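Long-range contact in lactate racemase (Thermoanaerobacterium thermosaccharolyticum, PDB 2YJG), which catalyses the interconversion of D- and L-lactate with a nickel pincer cofactor derived from nicotinic acid mononucleotide, absent from this apoprotein: residues F328-M342 with D356-I368. Numbering follows the deposited sequence.
Sequences FYRWFKESKDPQDVM and DQWEAQILARILI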
loop_
_atom_site.group_PDB
_atom_site.type_symbol
_atom_site.label_atom_id
_atom_site.label_comp_id
_atom_site.label_asym_id
_atom_site.label_seq_id
_atom_site.Cartn_x
_atom_site.Cartn_y
_atom_site.Cartn_z
ATOM N N PHE A 328 -31.713 -9.580 6.534
ATOM C CA PHE A 328 -32.016 -9.574 7.975
ATOM C C PHE A 328 -33.328 -8.898 8.208
ATOM O O PHE A 328 -34.188 -9.453 8.858
ATOM C CB PHE A 328 -30.859 -8.850 8.700
ATOM C CG PHE A 328 -31.140 -8.516 10.156
ATOM C CD1 PHE A 328 -31.322 -9.514 11.100
ATOM C CD2 PHE A 328 -31.092 -7.191 10.590
ATOM C CE1 PHE A 328 -31.523 -9.184 12.454
ATOM C CE2 PHE A 328 -31.283 -6.848 11.919
ATOM C CZ PHE A 328 -31.514 -7.836 12.860
ATOM N N TYR A 329 -33.497 -7.686 7.654
ATOM C CA TYR A 329 -34.696 -6.881 7.852
ATOM C C TYR A 329 -35.967 -7.539 7.263
ATOM O O TYR A 329 -37.038 -7.598 7.900
ATOM C CB TYR A 329 -34.441 -5.539 7.206
ATOM C CG TYR A 329 -35.594 -4.600 7.121
ATOM C CD1 TYR A 329 -36.299 -4.211 8.253
ATOM C CD2 TYR A 329 -35.979 -4.047 5.872
ATOM C CE1 TYR A 329 -37.364 -3.306 8.161
ATOM C CE2 TYR A 329 -37.017 -3.126 5.792
ATOM C CZ TYR A 329 -37.697 -2.741 6.940
ATOM O OH TYR A 329 -38.745 -1.844 6.841
ATOM N N ARG A 330 -35.831 -7.999 6.036
ATOM C CA ARG A 330 -36.899 -8.604 5.210
ATOM C C ARG A 330 -37.467 -9.881 5.841
ATOM O O ARG A 330 -38.618 -10.142 5.720
ATOM C CB ARG A 330 -36.317 -8.891 3.822
ATOM C CG ARG A 330 -37.240 -9.296 2.645
ATOM C CD ARG A 330 -36.399 -9.507 1.271
ATOM N NE ARG A 330 -35.037 -10.108 1.440
ATOM C CZ ARG A 330 -34.041 -10.087 0.533
ATOM N NH1 ARG A 330 -34.209 -9.516 -0.675
ATOM N NH2 ARG A 330 -32.847 -10.641 0.836
ATOM N N TRP A 331 -36.676 -10.628 6.583
ATOM C CA TRP A 331 -37.211 -11.775 7.301
ATOM C C TRP A 331 -38.372 -11.357 8.164
ATOM O O TRP A 331 -39.355 -12.019 8.131
ATOM C CB TRP A 331 -36.144 -12.476 8.163
ATOM C CG TRP A 331 -35.256 -13.394 7.403
ATOM C CD1 TRP A 331 -33.914 -13.283 7.237
ATOM C CD2 TRP A 331 -35.631 -14.640 6.793
ATOM N NE1 TRP A 331 -33.449 -14.352 6.511
ATOM C CE2 TRP A 331 -34.482 -15.218 6.270
ATOM C CE3 TRP A 331 -36.856 -15.312 6.647
ATOM C CZ2 TRP A 331 -34.519 -16.406 5.513
ATOM C CZ3 TRP A 331 -36.882 -16.519 5.914
ATOM C CH2 TRP A 331 -35.734 -17.068 5.440
ATOM N N PHE A 332 -38.250 -10.217 8.866
ATOM C CA PHE A 332 -39.277 -9.719 9.758
ATOM C C PHE A 332 -40.355 -8.962 8.990
ATOM O O PHE A 332 -41.559 -9.143 9.225
ATOM C CB PHE A 332 -38.654 -8.833 10.808
ATOM C CG PHE A 332 -37.742 -9.603 11.710
ATOM C CD1 PHE A 332 -36.418 -9.819 11.339
ATOM C CD2 PHE A 332 -38.218 -10.196 12.822
ATOM C CE1 PHE A 332 -35.580 -10.563 12.101
ATOM C CE2 PHE A 332 -37.367 -10.997 13.623
ATOM C CZ PHE A 332 -36.082 -11.184 13.259
ATOM N N LYS A 333 -39.902 -8.178 8.030
ATOM C CA LYS A 333 -40.845 -7.314 7.291
ATOM C C LYS A 333 -41.868 -8.172 6.558
ATOM O O LYS A 333 -43.059 -7.792 6.502
ATOM C CB LYS A 333 -40.095 -6.437 6.320
ATOM C CG LYS A 333 -40.998 -5.581 5.465
ATOM C CD LYS A 333 -41.217 -4.211 6.003
ATOM C CE LYS A 333 -41.857 -3.339 4.865
ATOM N NZ LYS A 333 -41.803 -1.896 5.182
ATOM N N GLU A 334 -41.411 -9.322 6.059
ATOM C CA GLU A 334 -42.223 -10.285 5.284
ATOM C C GLU A 334 -42.923 -11.421 6.109
ATOM O O GLU A 334 -43.540 -12.303 5.526
ATOM C CB GLU A 334 -41.337 -10.955 4.237
ATOM C CG GLU A 334 -40.600 -9.979 3.271
ATOM C CD GLU A 334 -41.541 -9.377 2.249
ATOM O OE1 GLU A 334 -42.432 -10.131 1.774
ATOM O OE2 GLU A 334 -41.412 -8.173 1.912
ATOM N N SER A 335 -42.866 -11.393 7.441
ATOM C CA SER A 335 -43.438 -12.476 8.224
ATOM C C SER A 335 -44.498 -11.978 9.183
ATOM O O SER A 335 -44.634 -10.767 9.411
ATOM C CB SER A 335 -42.331 -13.260 9.009
ATOM O OG SER A 335 -41.392 -13.817 8.114
ATOM N N LYS A 336 -45.228 -12.911 9.773
ATOM C CA LYS A 336 -46.371 -12.548 10.656
ATOM C C LYS A 336 -45.981 -12.115 12.055
ATOM O O LYS A 336 -46.690 -11.336 12.711
ATOM C CB LYS A 336 -47.322 -13.730 10.807
ATOM C CG LYS A 336 -48.013 -14.191 9.508
ATOM C CD LYS A 336 -49.068 -15.306 9.711
ATOM C CE LYS A 336 -48.477 -16.630 10.234
ATOM N NZ LYS A 336 -49.447 -17.784 10.264
ATOM N N ASP A 337 -44.936 -12.735 12.576
ATOM C CA ASP A 337 -44.495 -12.517 13.942
ATOM C C ASP A 337 -43.185 -13.238 14.083
ATOM O O ASP A 337 -42.756 -13.925 13.150
ATOM C CB ASP A 337 -45.520 -13.031 14.970
ATOM C CG ASP A 337 -45.934 -14.482 14.765
ATOM O OD1 ASP A 337 -45.144 -15.337 14.288
ATOM O OD2 ASP A 337 -47.089 -14.782 15.175
ATOM N N PRO A 338 -42.534 -13.101 15.240
ATOM C CA PRO A 338 -41.240 -13.769 15.344
ATOM C C PRO A 338 -41.251 -15.311 15.216
ATOM O O PRO A 338 -40.237 -15.873 14.733
ATOM C CB PRO A 338 -40.720 -13.328 16.714
ATOM C CG PRO A 338 -41.502 -12.022 17.021
ATOM C CD PRO A 338 -42.780 -12.091 16.285
ATOM N N GLN A 339 -42.307 -15.989 15.698
ATOM C CA GLN A 339 -42.390 -17.427 15.588
ATOM C C GLN A 339 -42.431 -17.806 14.093
ATOM O O GLN A 339 -41.832 -18.806 13.713
ATOM C CB GLN A 339 -43.643 -18.004 16.240
ATOM C CG GLN A 339 -43.706 -19.486 16.163
ATOM C CD GLN A 339 -42.582 -20.147 16.921
ATOM O OE1 GLN A 339 -41.794 -20.973 16.368
ATOM N NE2 GLN A 339 -42.474 -19.821 18.195
ATOM N N ASP A 340 -43.073 -16.971 13.269
ATOM C CA ASP A 340 -43.143 -17.221 11.805
ATOM C C ASP A 340 -41.687 -17.161 11.228
ATOM O O ASP A 340 -41.268 -18.024 10.487
ATOM C CB ASP A 340 -44.056 -16.187 11.167
ATOM C CG ASP A 340 -44.524 -16.561 9.774
ATOM O OD1 ASP A 340 -44.598 -17.754 9.454
ATOM O OD2 ASP A 340 -44.806 -15.624 9.005
ATOM N N VAL A 341 -40.929 -16.145 11.626
ATOM C CA VAL A 341 -39.568 -15.980 11.200
ATOM C C VAL A 341 -38.754 -17.196 11.546
ATOM O O VAL A 341 -38.076 -17.756 10.657
ATOM C CB VAL A 341 -38.912 -14.701 11.765
ATOM C CG1 VAL A 341 -37.367 -14.709 11.465
ATOM C CG2 VAL A 341 -39.723 -13.439 11.272
ATOM N N MET A 342 -38.846 -17.661 12.804
ATOM C CA MET A 342 -38.144 -18.810 13.247
ATOM C C MET A 342 -38.519 -20.051 12.431
ATOM O O MET A 342 -37.666 -20.788 11.971
ATOM C CB MET A 342 -38.429 -19.031 14.700
ATOM C CG MET A 342 -37.752 -20.167 15.363
ATOM S SD MET A 342 -35.965 -20.163 15.308
ATOM C CE MET A 342 -35.662 -18.940 16.683
ATOM N N ASP A 356 -27.193 -13.227 6.266
ATOM C CA ASP A 356 -27.988 -12.559 7.297
ATOM C C ASP A 356 -28.945 -13.511 8.077
ATOM O O ASP A 356 -29.465 -13.100 9.123
ATOM C CB ASP A 356 -28.858 -11.410 6.738
ATOM C CG ASP A 356 -28.078 -10.184 6.243
ATOM O OD1 ASP A 356 -26.792 -10.155 6.232
ATOM O OD2 ASP A 356 -28.812 -9.210 5.852
ATOM N N GLN A 357 -29.186 -14.738 7.601
ATOM C CA GLN A 357 -30.292 -15.510 8.150
ATOM C C GLN A 357 -30.080 -15.828 9.648
ATOM O O GLN A 357 -31.032 -15.852 10.428
ATOM C CB GLN A 357 -30.552 -16.776 7.315
ATOM C CG GLN A 357 -29.745 -17.958 7.598
ATOM C CD GLN A 357 -30.358 -19.254 6.981
ATOM O OE1 GLN A 357 -30.787 -19.254 5.801
ATOM N NE2 GLN A 357 -30.347 -20.346 7.753
ATOM N N TRP A 358 -28.835 -16.079 10.024
ATOM C CA TRP A 358 -28.519 -16.496 11.378
ATOM C C TRP A 358 -28.808 -15.361 12.406
ATOM O O TRP A 358 -29.157 -15.607 13.558
ATOM C CB TRP A 358 -27.082 -16.978 11.435
ATOM C CG TRP A 358 -26.066 -16.014 10.920
ATOM C CD1 TRP A 358 -25.409 -15.070 11.623
ATOM C CD2 TRP A 358 -25.611 -15.907 9.572
ATOM N NE1 TRP A 358 -24.555 -14.359 10.807
ATOM C CE2 TRP A 358 -24.670 -14.866 9.532
ATOM C CE3 TRP A 358 -25.931 -16.568 8.400
ATOM C CZ2 TRP A 358 -24.020 -14.479 8.344
ATOM C CZ3 TRP A 358 -25.257 -16.245 7.257
ATOM C CH2 TRP A 358 -24.301 -15.211 7.224
ATOM N N GLU A 359 -28.570 -14.127 11.970
ATOM C CA GLU A 359 -28.787 -12.925 12.815
ATOM C C GLU A 359 -30.271 -12.783 13.018
ATOM O O GLU A 359 -30.760 -12.433 14.133
ATOM C CB GLU A 359 -28.234 -11.672 12.112
ATOM C CG GLU A 359 -27.733 -10.524 12.981
ATOM C CD GLU A 359 -26.458 -10.831 13.732
ATOM O OE1 GLU A 359 -25.906 -11.948 13.531
ATOM O OE2 GLU A 359 -25.954 -9.949 14.525
ATOM N N ALA A 360 -31.068 -12.995 11.956
ATOM C CA ALA A 360 -32.516 -12.992 12.100
ATOM C C ALA A 360 -33.035 -14.129 13.003
ATOM O O ALA A 360 -33.998 -13.950 13.773
ATOM C CB ALA A 360 -33.295 -13.028 10.697
ATOM N N GLN A 361 -32.420 -15.304 12.879
ATOM C CA GLN A 361 -32.838 -16.451 13.639
ATOM C C GLN A 361 -32.650 -16.148 15.133
ATOM O O GLN A 361 -33.537 -16.386 15.984
ATOM C CB GLN A 361 -31.978 -17.644 13.221
ATOM C CG GLN A 361 -32.437 -18.946 13.869
ATOM C CD GLN A 361 -31.624 -20.157 13.447
ATOM O OE1 GLN A 361 -30.859 -20.107 12.472
ATOM N NE2 GLN A 361 -31.800 -21.262 14.178
ATOM N N ILE A 362 -31.462 -15.677 15.472
ATOM C CA ILE A 362 -31.215 -15.285 16.872
ATOM C C ILE A 362 -32.119 -14.230 17.388
ATOM O O ILE A 362 -32.627 -14.385 18.523
ATOM C CB ILE A 362 -29.737 -14.912 17.081
ATOM C CG1 ILE A 362 -28.947 -16.152 16.764
ATOM C CG2 ILE A 362 -29.448 -14.284 18.627
ATOM C CD1 ILE A 362 -27.426 -15.958 16.556
ATOM N N LEU A 363 -32.377 -13.156 16.618
ATOM C CA LEU A 363 -33.332 -12.137 17.086
ATOM C C LEU A 363 -34.729 -12.720 17.250
ATOM O O LEU A 363 -35.397 -12.461 18.263
ATOM C CB LEU A 363 -33.339 -10.940 16.139
ATOM C CG LEU A 363 -34.296 -9.789 16.405
ATOM C CD1 LEU A 363 -33.923 -9.179 17.813
ATOM C CD2 LEU A 363 -34.242 -8.720 15.280
ATOM N N ALA A 364 -35.179 -13.577 16.299
ATOM C CA ALA A 364 -36.446 -14.257 16.475
ATOM C C ALA A 364 -36.492 -15.107 17.768
ATOM O O ALA A 364 -37.466 -15.088 18.466
ATOM C CB ALA A 364 -36.889 -15.103 15.174
ATOM N N ARG A 365 -35.436 -15.831 18.082
ATOM C CA ARG A 365 -35.365 -16.621 19.335
ATOM C C ARG A 365 -35.669 -15.675 20.519
ATOM O O ARG A 365 -36.505 -15.976 21.383
ATOM C CB ARG A 365 -33.992 -17.276 19.494
ATOM C CG ARG A 365 -33.863 -18.056 20.731
ATOM C CD ARG A 365 -32.497 -18.573 20.911
ATOM N NE ARG A 365 -31.594 -17.513 21.410
ATOM C CZ ARG A 365 -30.313 -17.392 21.113
ATOM N NH1 ARG A 365 -29.700 -18.208 20.243
ATOM N NH2 ARG A 365 -29.638 -16.378 21.620
ATOM N N ILE A 366 -35.042 -14.487 20.526
ATOM C CA ILE A 366 -35.278 -13.522 21.620
ATOM C C ILE A 366 -36.698 -13.054 21.689
ATOM O O ILE A 366 -37.307 -13.155 22.702
ATOM C CB ILE A 366 -34.316 -12.333 21.517
ATOM C CG1 ILE A 366 -32.933 -12.881 21.629
ATOM C CG2 ILE A 366 -34.520 -11.286 22.673
ATOM C CD1 ILE A 366 -31.858 -11.835 21.299
ATOM N N LEU A 367 -37.245 -12.606 20.576
ATOM C CA LEU A 367 -38.523 -11.999 20.517
ATOM C C LEU A 367 -39.689 -12.963 20.709
ATOM O O LEU A 367 -40.847 -12.529 20.881
ATOM C CB LEU A 367 -38.640 -11.246 19.178
ATOM C CG LEU A 367 -37.681 -10.119 18.835
ATOM C CD1 LEU A 367 -37.981 -9.510 17.422
ATOM C CD2 LEU A 367 -37.803 -9.040 19.889
ATOM N N ILE A 368 -39.436 -14.265 20.605
ATOM C CA ILE A 368 -40.484 -15.244 20.872
ATOM C C ILE A 368 -40.770 -15.320 22.352
ATOM O O ILE A 368 -41.915 -15.526 22.689
ATOM C CB ILE A 368 -40.134 -16.665 20.361
ATOM C CG1 ILE A 368 -40.153 -16.677 18.822
ATOM C CG2 ILE A 368 -41.163 -17.723 20.891
ATOM C CD1 ILE A 368 -39.439 -17.874 18.284
#
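Phe328 N donates to Asp356 OD2 (3.0 Å, N-H...O 162°), which accepts through the lone pair turned away from the other carboxylate oxygen. With CG anti to the backbone N (chi1 169°), the Phe328 ring reaches along helix 357-369, its edge facing Ala360 N and Glu359 O, and CZ 3.8 Å from Leu363 CD2; Tyr294 of helix 293-305 meets the ring edge-to-face. Asp356 is the N-cap residue of helix 357-369 but makes no capping bond; its OD2 instead accepts from Phe328 N. Replacing Asp356 by alanine removes OD2 and would probably leave Phe328 N without this partner, untying the first turn of helix 326-333 from the start of the second helix. Trp331 lays CD1 against the Ala360 methyl (3.5 Å to CB), while its NE1 lies near Gln357 CA, approached obliquely. Phe332 is a knob in the hole formed by Ala360, Leu363, Ala364 and Leu367: CE1 touches Ala360 CB at 3.6 Å, CZ touches Leu363 CD2, and Val341 CG1 of the next helix sits over one ring face. Past the turn, Pro338 sets CG 3.7 Å from Leu367 CB. Ala364 CB lies against Pro338 O and Val341 CG1. Met342, bent at chi2 and chi3, curls its methyl over the helix backbone, CE 3.4 Å from Gln361 O; Ile368 CD1 packs on its CB. The small side chains of Ala360 and Ala364 probably allow two successive helices joined by a short turn, 326-333 and 338-346, to come close to helix 357-369 in the C-terminal domain. The polar ends of Gln361 and Arg365 turn to Ser202 and Glu304. Phe328 N to Asp356 OD2 is the one hydrogen bond across the contact; the side chains meet mainly through carbon, so packing holds the helices together, with a single polar tie at the Phe328 end.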